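Local coordinates for protein FACT-Spt16 (Cicer arietinum, PDB 5CE6) that probably acts as the N-terminal histone-binding module of a FACT histone chaperone subunit, with an aminopeptidase-like fold and a likely affinity for histones H3-H4, at residues I340-P345 with I435-T440; F195-S199 with E400-F404; L428-T432 with T444-K449; K373-T377 with L388-A392; K344-S350 with A392-V398. Numbering follows the deposited sequence.

Interaction 1 (I340-P345 with I435-T440)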
# COMPACT_ATOMS: atom_id res chain seq x y z
N ILE A 340 -0.19 -6.05 16.85
CA ILE A 340 -1.38 -6.71 16.29
C ILE A 340 -2.49 -6.80 17.33
O ILE A 340 -3.66 -6.52 17.05
CB ILE A 340 -1.02 -8.10 15.73
CG1 ILE A 340 -0.09 -7.95 14.52
CG2 ILE A 340 -2.27 -8.87 15.36
CD1 ILE A 340 0.48 -9.27 14.01
N GLY A 341 -2.10 -7.18 18.55
CA GLY A 341 -3.06 -7.32 19.63
C GLY A 341 -3.68 -6.00 20.07
O GLY A 341 -4.73 -5.99 20.71
N SER A 342 -3.02 -4.90 19.74
CA SER A 342 -3.51 -3.58 20.13
C SER A 342 -4.34 -2.91 19.04
O SER A 342 -4.97 -1.89 19.29
CB SER A 342 -2.35 -2.66 20.52
OG SER A 342 -1.70 -3.12 21.69
N LEU A 343 -4.33 -3.48 17.84
CA LEU A 343 -5.12 -2.92 16.75
C LEU A 343 -6.56 -3.41 16.83
O LEU A 343 -6.94 -4.40 16.19
CB LEU A 343 -4.49 -3.23 15.39
CG LEU A 343 -3.20 -2.46 15.16
CD1 LEU A 343 -2.46 -3.00 13.95
CD2 LEU A 343 -3.48 -0.96 14.98
N LYS A 344 -7.35 -2.73 17.65
CA LYS A 344 -8.73 -3.11 17.91
C LYS A 344 -9.56 -1.85 17.80
O LYS A 344 -9.06 -0.77 18.11
CB LYS A 344 -8.88 -3.67 19.33
CG LYS A 344 -8.06 -4.92 19.62
CD LYS A 344 -8.63 -6.14 18.93
CE LYS A 344 -7.73 -7.35 19.10
NZ LYS A 344 -7.43 -7.63 20.53
N PRO A 345 -10.82 -1.98 17.34
CA PRO A 345 -11.66 -0.78 17.19
C PRO A 345 -11.69 0.07 18.46
O PRO A 345 -11.90 -0.45 19.56
CB PRO A 345 -13.04 -1.37 16.88
CG PRO A 345 -12.72 -2.66 16.15
CD PRO A 345 -11.51 -3.20 16.88
N ILE A 435 -9.20 -5.75 10.37
CA ILE A 435 -9.86 -5.40 11.63
C ILE A 435 -11.34 -5.67 11.48
O ILE A 435 -12.04 -4.96 10.78
CB ILE A 435 -9.70 -3.92 12.01
CG1 ILE A 435 -8.22 -3.51 11.99
CG2 ILE A 435 -10.36 -3.66 13.38
CD1 ILE A 435 -7.30 -4.39 12.84
N ASN A 436 -11.82 -6.72 12.14
CA ASN A 436 -13.26 -6.92 12.20
C ASN A 436 -13.78 -6.43 13.54
O ASN A 436 -13.00 -6.13 14.44
CB ASN A 436 -13.62 -8.39 11.96
CG ASN A 436 -13.14 -8.90 10.61
OD1 ASN A 436 -13.47 -8.33 9.57
ND2 ASN A 436 -12.34 -9.96 10.61
N LYS A 437 -15.10 -6.35 13.67
CA LYS A 437 -15.71 -5.83 14.89
C LYS A 437 -15.32 -6.65 16.12
O LYS A 437 -15.03 -6.10 17.18
CB LYS A 437 -17.23 -5.79 14.74
CG LYS A 437 -17.97 -5.33 15.97
CD LYS A 437 -19.25 -4.61 15.59
CE LYS A 437 -20.44 -5.20 16.32
NZ LYS A 437 -20.12 -5.37 17.76
N ASP A 438 -15.30 -7.97 15.95
CA ASP A 438 -15.15 -8.89 17.06
C ASP A 438 -13.79 -9.57 17.16
O ASP A 438 -13.47 -10.18 18.18
CB ASP A 438 -16.24 -9.96 16.97
CG ASP A 438 -16.29 -10.62 15.60
OD1 ASP A 438 -15.94 -9.95 14.60
OD2 ASP A 438 -16.66 -11.81 15.54
N LYS A 439 -13.00 -9.49 16.10
CA LYS A 439 -11.68 -10.11 16.10
C LYS A 439 -10.78 -9.51 15.03
O LYS A 439 -11.26 -8.93 14.05
CB LYS A 439 -11.78 -11.63 15.89
CG LYS A 439 -12.11 -12.04 14.46
CD LYS A 439 -12.31 -13.54 14.35
CE LYS A 439 -13.08 -13.92 13.09
NZ LYS A 439 -12.31 -13.71 11.83
N THR A 440 -9.49 -9.66 15.23
CA THR A 440 -8.51 -9.17 14.27
C THR A 440 -7.92 -10.38 13.56
O THR A 440 -7.35 -11.26 14.20
CB THR A 440 -7.45 -8.36 14.99
OG1 THR A 440 -8.04 -7.14 15.47
CG2 THR A 440 -6.27 -8.03 14.06
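Apolar packing joins the end of helix 323-342 to the hairpin that links strands 424-435 and 440-442. Ile-435 points at the first segment: its CD1 lies 4.0 Å from CB of Leu-343, and its CG2 is 3.7 Å from CD of Pro-345. The ring of Pro-345 also reaches the hairpin backbone, with CG 3.9 Å from O of Asn-436. At the helix end, CG2 of Ile-340 is 4.3 Å from CG2 of Thr-440.

Polar contact is concentrated at Thr-440. OG1 of Thr-440 lies 3.0 Å from O of Leu-343, close enough for a hydrogen bond. CE of Lys-344 passes 3.6 Å from the same OG1, while NZ of Lys-344 folds back to bond O of Gly-341 at 3.2 Å.

Within each segment, backbone bonds set the shape. Leu-343 N bonds Ile-340 O at 3.2 Å, and Leu-343 centres an inverse gamma turn that leads the chain out of the helix. Across from it, Asn-436 N bonds Lys-439 O at 3.0 Å to close the hairpin loop. This is a helix C-terminus packed against a beta hairpin, in a helix-on-sheet layer of the M24, pita-bread-like domain.

Interaction 2 (F195-S199 with E400-F404)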
# COMPACT_ATOMS: atom_id res chain seq x y z
N PHE A 195 -10.86 5.77 1.88
CA PHE A 195 -10.38 4.44 1.53
C PHE A 195 -10.12 3.58 2.78
O PHE A 195 -9.89 2.38 2.65
CB PHE A 195 -9.08 4.49 0.72
CG PHE A 195 -9.20 5.22 -0.60
CD1 PHE A 195 -10.39 5.24 -1.31
CD2 PHE A 195 -8.09 5.89 -1.11
CE1 PHE A 195 -10.47 5.92 -2.53
CE2 PHE A 195 -8.16 6.58 -2.33
CZ PHE A 195 -9.36 6.59 -3.04
N ALA A 196 -10.18 4.19 3.96
CA ALA A 196 -9.71 3.53 5.19
C ALA A 196 -10.47 2.27 5.61
O ALA A 196 -9.87 1.27 5.99
CB ALA A 196 -9.68 4.52 6.35
N ALA A 197 -11.80 2.33 5.57
CA ALA A 197 -12.61 1.18 5.94
C ALA A 197 -13.11 0.45 4.70
O ALA A 197 -13.86 0.99 3.90
CB ALA A 197 -13.78 1.60 6.82
N LYS A 198 -12.67 -0.80 4.55
CA LYS A 198 -13.01 -1.59 3.36
C LYS A 198 -14.39 -2.24 3.47
O LYS A 198 -14.84 -2.61 4.56
CB LYS A 198 -11.96 -2.70 3.16
CG LYS A 198 -10.71 -2.28 2.39
CD LYS A 198 -9.81 -1.38 3.20
CE LYS A 198 -8.60 -0.92 2.39
NZ LYS A 198 -8.01 0.27 3.05
N SER A 199 -15.05 -2.37 2.32
CA SER A 199 -16.29 -3.13 2.22
C SER A 199 -15.98 -4.61 2.31
O SER A 199 -14.83 -5.01 2.20
CB SER A 199 -16.97 -2.85 0.89
OG SER A 199 -16.29 -3.49 -0.18
N GLU A 400 -13.44 -0.74 12.54
CA GLU A 400 -13.82 -1.94 11.81
C GLU A 400 -13.68 -1.73 10.30
O GLU A 400 -14.07 -0.69 9.76
CB GLU A 400 -15.27 -2.28 12.15
CG GLU A 400 -15.89 -3.40 11.34
CD GLU A 400 -17.33 -3.67 11.75
OE1 GLU A 400 -17.78 -3.11 12.77
OE2 GLU A 400 -18.00 -4.45 11.04
N GLY A 401 -13.09 -2.71 9.62
CA GLY A 401 -12.93 -2.63 8.18
C GLY A 401 -11.58 -2.09 7.73
O GLY A 401 -11.25 -2.17 6.55
N MET A 402 -10.80 -1.55 8.65
CA MET A 402 -9.45 -1.12 8.30
C MET A 402 -8.58 -2.35 8.08
O MET A 402 -8.84 -3.41 8.65
CB MET A 402 -8.83 -0.25 9.40
CG MET A 402 -9.41 1.14 9.49
SD MET A 402 -8.60 2.06 10.81
CE MET A 402 -9.32 3.68 10.53
N VAL A 403 -7.55 -2.19 7.26
CA VAL A 403 -6.66 -3.28 6.93
C VAL A 403 -5.25 -2.75 7.07
O VAL A 403 -4.94 -1.67 6.58
CB VAL A 403 -6.88 -3.76 5.49
CG1 VAL A 403 -5.93 -4.91 5.18
CG2 VAL A 403 -8.32 -4.21 5.31
N PHE A 404 -4.39 -3.51 7.76
CA PHE A 404 -3.04 -3.03 8.03
C PHE A 404 -1.95 -3.99 7.55
O PHE A 404 -2.09 -5.21 7.68
CB PHE A 404 -2.83 -2.79 9.54
CG PHE A 404 -3.60 -1.62 10.08
CD1 PHE A 404 -3.12 -0.32 9.93
CD2 PHE A 404 -4.82 -1.82 10.72
CE1 PHE A 404 -3.84 0.76 10.42
CE2 PHE A 404 -5.54 -0.74 11.22
CZ PHE A 404 -5.05 0.55 11.07
O HOH W 1 -7.20 0.47 5.85
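The short linker between helix 188-196 and helix 200-230, which leads from the N-terminal lobe into the pita-bread-like lobe, lies here against the approach to strand 403-414. Glu-400 begins the contact at the surface, its carbonyl O 3.7 Å from CB of Ala-197, while its side chain touches Lys-437. Gly-401 follows with the closest CA pair, Gly-401 CA to Ala-197 CA 4.4 Å. Its positive phi of 95° would press a CB against the preceding carbonyl, and such a CB would also crowd Ala-197 CB and Lys-198 O. Its own O accepts a nearly straight hydrogen bond from Lys-198 N, 2.8 Å at 171°. Met-402 adds a CA-H...O contact, CA to O of Ala-196 3.4 Å, and its CE reaches CB of Ala-196 at 4.3 Å. Val-403, the first strand residue, lays CG2 3.8 Å from CD of Lys-198 and gives its N to a water 3.0 Å away. That water lies 2.8 Å from Ala-196 O and accepts from Lys-198 NZ at 2.9 Å. The ammonium group forms a salt bridge with Glu-385, and Lys-198 NZ also bonds Phe-195 O at 2.9 Å.

Interaction 3 (L428-T432 with T444-K449)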
# COMPACT_ATOMS: atom_id res chain seq x y z
N LEU A 428 13.18 -8.21 10.39
CA LEU A 428 11.89 -7.69 9.93
C LEU A 428 10.79 -8.73 9.98
O LEU A 428 10.98 -9.89 9.56
CB LEU A 428 12.05 -7.16 8.49
CG LEU A 428 10.77 -6.61 7.86
CD1 LEU A 428 10.34 -5.34 8.59
CD2 LEU A 428 11.03 -6.32 6.39
N LEU A 429 9.63 -8.33 10.50
CA LEU A 429 8.43 -9.16 10.48
C LEU A 429 7.28 -8.34 9.94
O LEU A 429 7.06 -7.21 10.39
CB LEU A 429 8.09 -9.67 11.88
CG LEU A 429 8.94 -10.81 12.43
CD1 LEU A 429 8.55 -11.10 13.87
CD2 LEU A 429 8.73 -12.05 11.57
N ALA A 430 6.53 -8.89 9.00
CA ALA A 430 5.34 -8.21 8.51
C ALA A 430 4.21 -9.18 8.27
O ALA A 430 4.43 -10.29 7.78
CB ALA A 430 5.62 -7.41 7.23
N ASP A 431 3.00 -8.74 8.60
CA ASP A 431 1.80 -9.47 8.24
C ASP A 431 0.69 -8.54 7.79
O ASP A 431 0.72 -7.35 8.10
CB ASP A 431 1.28 -10.27 9.44
CG ASP A 431 2.10 -11.50 9.71
OD1 ASP A 431 1.88 -12.53 9.04
OD2 ASP A 431 2.97 -11.44 10.59
N THR A 432 -0.30 -9.09 7.10
CA THR A 432 -1.50 -8.32 6.71
C THR A 432 -2.63 -8.70 7.65
O THR A 432 -2.90 -9.88 7.85
CB THR A 432 -1.90 -8.58 5.27
OG1 THR A 432 -0.80 -8.27 4.42
CG2 THR A 432 -3.08 -7.69 4.87
N THR A 444 -2.19 -13.43 6.70
CA THR A 444 -0.95 -14.01 6.19
C THR A 444 -0.37 -15.01 7.19
O THR A 444 0.84 -15.22 7.24
CB THR A 444 0.11 -12.93 5.95
OG1 THR A 444 0.13 -12.05 7.08
CG2 THR A 444 -0.23 -12.11 4.72
N SER A 445 -1.23 -15.61 8.00
CA SER A 445 -0.77 -16.63 8.94
C SER A 445 -0.37 -17.90 8.18
O SER A 445 -1.21 -18.53 7.54
CB SER A 445 -1.88 -16.95 9.96
OG SER A 445 -1.36 -17.67 11.06
N ILE A 446 0.91 -18.27 8.25
CA ILE A 446 1.41 -19.41 7.46
C ILE A 446 2.18 -20.42 8.28
O ILE A 446 2.83 -21.31 7.73
CB ILE A 446 2.32 -18.95 6.31
CG1 ILE A 446 3.48 -18.11 6.85
CG2 ILE A 446 1.52 -18.18 5.28
CD1 ILE A 446 4.50 -17.75 5.77
N GLY A 447 2.11 -20.28 9.60
CA GLY A 447 2.81 -21.19 10.48
C GLY A 447 3.61 -20.42 11.50
O GLY A 447 3.81 -19.22 11.36
N SER A 448 4.07 -21.12 12.53
CA SER A 448 4.76 -20.47 13.64
C SER A 448 5.90 -19.55 13.22
O SER A 448 6.77 -19.93 12.44
CB SER A 448 5.28 -21.51 14.62
OG SER A 448 6.09 -20.90 15.61
N LYS A 449 5.87 -18.33 13.75
CA LYS A 449 6.93 -17.36 13.54
C LYS A 449 7.97 -17.49 14.63
O LYS A 449 8.95 -16.75 14.63
CB LYS A 449 6.37 -15.94 13.58
CG LYS A 449 5.60 -15.54 12.35
CD LYS A 449 5.10 -14.10 12.46
CE LYS A 449 3.87 -13.96 13.34
NZ LYS A 449 3.31 -12.58 13.16
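Asp-431, a buried carboxylate on strand 424-435, has both oxygens engaged by the loop 444-449. OD1 of Asp-431 accepts from OG1 of Thr-444 at 2.7 Å, and OD2 of Asp-431 takes NZ of Lys-449 at 2.8 Å in a salt bridge. Each oxygen has a second donor elsewhere: Arg-315 forms a salt bridge with OD1, and the amide of Gln-336 bonds OD2. Gln-336 also accepts from Lys-449 through its carbonyl oxygen, so carboxylate, ammonium and amide form a closed ring.

Thr-444 OG1 serves twice, as donor to the aspartate and as acceptor from the backbone N of Thr-432, 3.0 Å away at 157°. With chi1 at 46° (p), its hydroxyl lies between these two partners. The hydroxyl of Thr-432 is satisfied outside the pair, by the carbonyl of Asn-312.

Other packing is slight: CD2 of Leu-429 meets CD of Lys-449 at 4.3 Å, and the methyl CG2 of Thr-444 makes a van der Waals contact with the hydroxyl OG1 of Thr-432 at 3.9 Å. Further along the loop, Ile-446 packs on Ile-313 and Met-217 instead. The result is a buried polar cluster clasping the loop after edge strand 440-442 to the central sheet of the M24-type, pita-bread-like domain.

Interaction 4 (K373-T377 with L388-A392)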
# COMPACT_ATOMS: atom_id res chain seq x y z
N LYS A 373 10.74 3.18 13.37
CA LYS A 373 9.92 4.26 13.91
C LYS A 373 8.45 4.09 13.54
O LYS A 373 7.58 4.77 14.08
CB LYS A 373 10.41 5.63 13.44
CG LYS A 373 11.84 5.96 13.86
CD LYS A 373 12.03 5.84 15.37
CE LYS A 373 13.47 6.18 15.77
NZ LYS A 373 13.76 5.85 17.19
N SER A 374 8.19 3.18 12.61
CA SER A 374 6.82 2.83 12.22
C SER A 374 6.63 1.33 12.41
O SER A 374 7.60 0.56 12.30
CB SER A 374 6.58 3.23 10.77
OG SER A 374 5.33 2.75 10.30
N ALA A 375 5.41 0.93 12.72
CA ALA A 375 5.06 -0.49 12.78
C ALA A 375 4.17 -0.87 11.58
O ALA A 375 3.56 -1.94 11.57
CB ALA A 375 4.35 -0.82 14.10
N GLY A 376 4.12 0.00 10.58
CA GLY A 376 3.40 -0.32 9.37
C GLY A 376 2.38 0.74 8.97
O GLY A 376 2.39 1.85 9.51
N THR A 377 1.52 0.39 8.02
CA THR A 377 0.53 1.35 7.50
C THR A 377 -0.76 0.64 7.14
O THR A 377 -0.82 -0.58 7.04
CB THR A 377 1.01 2.05 6.20
OG1 THR A 377 1.07 1.11 5.13
CG2 THR A 377 2.38 2.69 6.38
N LEU A 388 -2.61 6.25 7.65
CA LEU A 388 -2.78 5.23 8.68
C LEU A 388 -1.44 4.62 9.06
O LEU A 388 -1.34 3.41 9.25
CB LEU A 388 -3.73 4.13 8.20
CG LEU A 388 -5.21 4.48 8.07
CD1 LEU A 388 -5.99 3.26 7.63
CD2 LEU A 388 -5.74 4.99 9.40
N ASN A 389 -0.41 5.45 9.17
CA ASN A 389 0.89 4.96 9.62
C ASN A 389 0.86 4.63 11.11
O ASN A 389 0.49 5.48 11.94
CB ASN A 389 1.97 6.01 9.30
CG ASN A 389 3.37 5.47 9.44
OD1 ASN A 389 3.75 4.96 10.50
ND2 ASN A 389 4.17 5.59 8.37
N ILE A 390 1.20 3.40 11.46
CA ILE A 390 1.22 2.99 12.85
C ILE A 390 2.51 3.51 13.47
O ILE A 390 3.55 2.85 13.42
CB ILE A 390 1.14 1.45 13.01
CG1 ILE A 390 -0.05 0.90 12.22
CG2 ILE A 390 1.01 1.06 14.49
CD1 ILE A 390 0.02 -0.59 11.98
N ASN A 391 2.44 4.71 14.04
CA ASN A 391 3.59 5.30 14.71
C ASN A 391 3.16 6.09 15.94
O ASN A 391 1.97 6.28 16.17
CB ASN A 391 4.43 6.15 13.73
CG ASN A 391 3.69 7.39 13.23
OD1 ASN A 391 3.26 8.24 14.00
ND2 ASN A 391 3.59 7.51 11.91
N ALA A 392 4.13 6.55 16.73
CA ALA A 392 3.85 7.22 18.00
C ALA A 392 3.09 8.54 17.89
O ALA A 392 2.53 9.02 18.88
CB ALA A 392 5.15 7.42 18.79
O HOH W 2 7.00 6.45 16.23
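An antiparallel backbone pairing joins the region of strand 376-378, at the edge of the four-stranded sheet, to the loop segment 388-392. The two segments run 163° apart. Both backbone polar groups of Ile-390 are used: its O accepts from Ala-375 N at 2.8 Å (175°), and its N donates to Gly-376 O at 2.8 Å (161°). CA-H...O contacts continue the pairing, the shortest from Thr-377 CA to Leu-388 O at 3.3 Å.

Side chains add to this. OG of Ser-374 donates to OD1 of Asn-389 at 2.7 Å and accepts from Gly-376 N at 3.0 Å, an ST turn. CB of Ala-375 meets CG2 of Ile-390 at 3.9 Å, while Ile-390 also packs on Val-339 and Phe-404. At the outer end, a water bridges Lys-373 O, 2.8 Å away, and Ala-392 N, 2.9 Å away. The loop leading to strand 403-414 thus folds back and pairs with the edge strand through two backbone hydrogen bonds, at the sheet edge of a pita-bread-like domain.

Interaction 5 (K344-S350 with A392-V398)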
# COMPACT_ATOMS: atom_id res chain seq x y z
N LYS A 344 -7.35 -2.73 17.65
CA LYS A 344 -8.73 -3.11 17.91
C LYS A 344 -9.56 -1.85 17.80
O LYS A 344 -9.06 -0.77 18.11
CB LYS A 344 -8.88 -3.67 19.33
CG LYS A 344 -8.06 -4.92 19.62
CD LYS A 344 -8.63 -6.14 18.93
CE LYS A 344 -7.73 -7.35 19.10
NZ LYS A 344 -7.43 -7.63 20.53
N PRO A 345 -10.82 -1.98 17.34
CA PRO A 345 -11.66 -0.78 17.19
C PRO A 345 -11.69 0.07 18.46
O PRO A 345 -11.90 -0.45 19.56
CB PRO A 345 -13.04 -1.37 16.88
CG PRO A 345 -12.72 -2.66 16.15
CD PRO A 345 -11.51 -3.20 16.88
N GLY A 346 -11.46 1.37 18.30
CA GLY A 346 -11.53 2.29 19.41
C GLY A 346 -10.16 2.64 19.98
O GLY A 346 -10.04 3.58 20.76
N ASN A 347 -9.14 1.88 19.60
CA ASN A 347 -7.78 2.15 20.07
C ASN A 347 -7.03 3.07 19.11
O ASN A 347 -7.25 3.02 17.91
CB ASN A 347 -7.01 0.84 20.23
CG ASN A 347 -7.51 -0.00 21.38
OD1 ASN A 347 -8.35 0.44 22.17
ND2 ASN A 347 -6.98 -1.22 21.50
N LYS A 348 -6.13 3.89 19.63
CA LYS A 348 -5.31 4.77 18.79
C LYS A 348 -4.18 3.99 18.12
O LYS A 348 -3.60 3.09 18.73
CB LYS A 348 -4.69 5.89 19.63
CG LYS A 348 -5.70 6.88 20.18
CD LYS A 348 -5.05 7.90 21.10
CE LYS A 348 -5.86 9.19 21.15
NZ LYS A 348 -7.31 8.94 21.37
N LEU A 349 -3.85 4.32 16.87
CA LEU A 349 -2.72 3.68 16.20
C LEU A 349 -1.44 3.89 17.02
O LEU A 349 -0.60 3.01 17.10
CB LEU A 349 -2.53 4.21 14.77
CG LEU A 349 -3.28 3.52 13.62
CD1 LEU A 349 -4.78 3.51 13.84
CD2 LEU A 349 -2.95 4.20 12.30
N SER A 350 -1.33 5.06 17.65
CA SER A 350 -0.16 5.36 18.48
C SER A 350 -0.04 4.43 19.67
O SER A 350 1.06 4.07 20.09
CB SER A 350 -0.19 6.82 18.94
OG SER A 350 -1.40 7.13 19.60
N ALA A 392 4.13 6.55 16.73
CA ALA A 392 3.85 7.22 18.00
C ALA A 392 3.09 8.54 17.89
O ALA A 392 2.53 9.02 18.88
CB ALA A 392 5.15 7.42 18.79
N LYS A 393 3.07 9.14 16.70
CA LYS A 393 2.45 10.44 16.53
C LYS A 393 1.05 10.35 15.90
O LYS A 393 0.37 11.37 15.76
CB LYS A 393 3.34 11.36 15.69
N ASN A 394 0.63 9.15 15.54
CA ASN A 394 -0.67 8.98 14.89
C ASN A 394 -1.77 8.59 15.88
O ASN A 394 -1.85 7.45 16.33
CB ASN A 394 -0.60 7.94 13.78
CG ASN A 394 -1.75 8.07 12.79
OD1 ASN A 394 -2.75 8.72 13.08
ND2 ASN A 394 -1.60 7.45 11.64
N ASP A 395 -2.64 9.54 16.19
CA ASP A 395 -3.69 9.30 17.17
C ASP A 395 -5.01 8.94 16.50
O ASP A 395 -6.07 9.00 17.12
CB ASP A 395 -3.85 10.50 18.09
CG ASP A 395 -2.58 10.81 18.88
OD1 ASP A 395 -1.98 9.86 19.44
OD2 ASP A 395 -2.17 11.99 18.93
N GLN A 396 -4.94 8.55 15.23
CA GLN A 396 -6.11 8.08 14.50
C GLN A 396 -6.67 6.86 15.21
O GLN A 396 -5.91 6.05 15.75
CB GLN A 396 -5.73 7.71 13.07
CG GLN A 396 -6.90 7.35 12.17
CD GLN A 396 -7.71 8.57 11.76
OE1 GLN A 396 -7.59 9.05 10.63
NE2 GLN A 396 -8.53 9.08 12.67
N ILE A 397 -8.00 6.73 15.22
CA ILE A 397 -8.66 5.63 15.92
C ILE A 397 -8.94 4.45 14.99
O ILE A 397 -9.46 4.63 13.89
CB ILE A 397 -9.98 6.11 16.55
CG1 ILE A 397 -9.69 7.19 17.59
CG2 ILE A 397 -10.72 4.95 17.18
CD1 ILE A 397 -9.01 6.67 18.82
N VAL A 398 -8.59 3.25 15.44
CA VAL A 398 -8.83 2.04 14.66
C VAL A 398 -10.34 1.85 14.50
O VAL A 398 -11.09 2.01 15.46
CB VAL A 398 -8.23 0.80 15.36
CG1 VAL A 398 -8.59 -0.48 14.62
CG2 VAL A 398 -6.72 0.94 15.47
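Val-398 fits its side chain against turn 344-347 and the first residue of helix 349-363: its CG2 lies 3.6 Å from CD1 of Leu-349, and its CB is 3.3 Å from O of Lys-344. The two backbones pair alongside. Gly-346 N bonds Val-398 O at 2.9 Å, Val-398 N bonds Asn-347 O at 2.8 Å, and Leu-349 N bonds Gln-396 O at 2.9 Å. Gly-346 is third in the type II turn from Lys-344 to Asn-347, closed by Asn-347 N to Lys-344 O at 3.0 Å.

At the helix start, Ser-350 OG donates to Asp-395 OD1 at 2.8 Å, and Ser-350 N makes a weak bond to Asn-394 O at 2.8 Å. OD1 of Asn-394 accepts from Gln-396 N at 3.1 Å, an Asx turn, while its ND2 bonds O of Asn-389 and of Gly-387. On the exposed side, CG of Lys-348 packs on CD1 of Ile-397 at 3.6 Å. Loop 392-398 lines the connection between helices 323-342 and 349-363, with Val-398 touching Ile-435 of strand 424-435.

Overall arrangement
All five contacts involve the pita-bread-like lobe. Along the chain, interaction 4 lies within the span of interaction 5, which lies within those of interactions 1 and 2; interactions 1 and 2 interleave, as do 1 and 3. Interactions 4 and 5 are closest, centres 10 Å apart, sharing Ala-392; interactions 1 and 5 (11 Å) share Lys-344 and Pro-345. Interaction 3 lies 22 Å from interaction 5, centre to centre. Strands 376-378, 403-414 and 424-435 join interactions 2, 3 and 4 in one sheet. Interaction 2 thus lies where the linker from the N-terminal lobe meets this lobe, while the other four probably help hold loops and helix ends around its sheet.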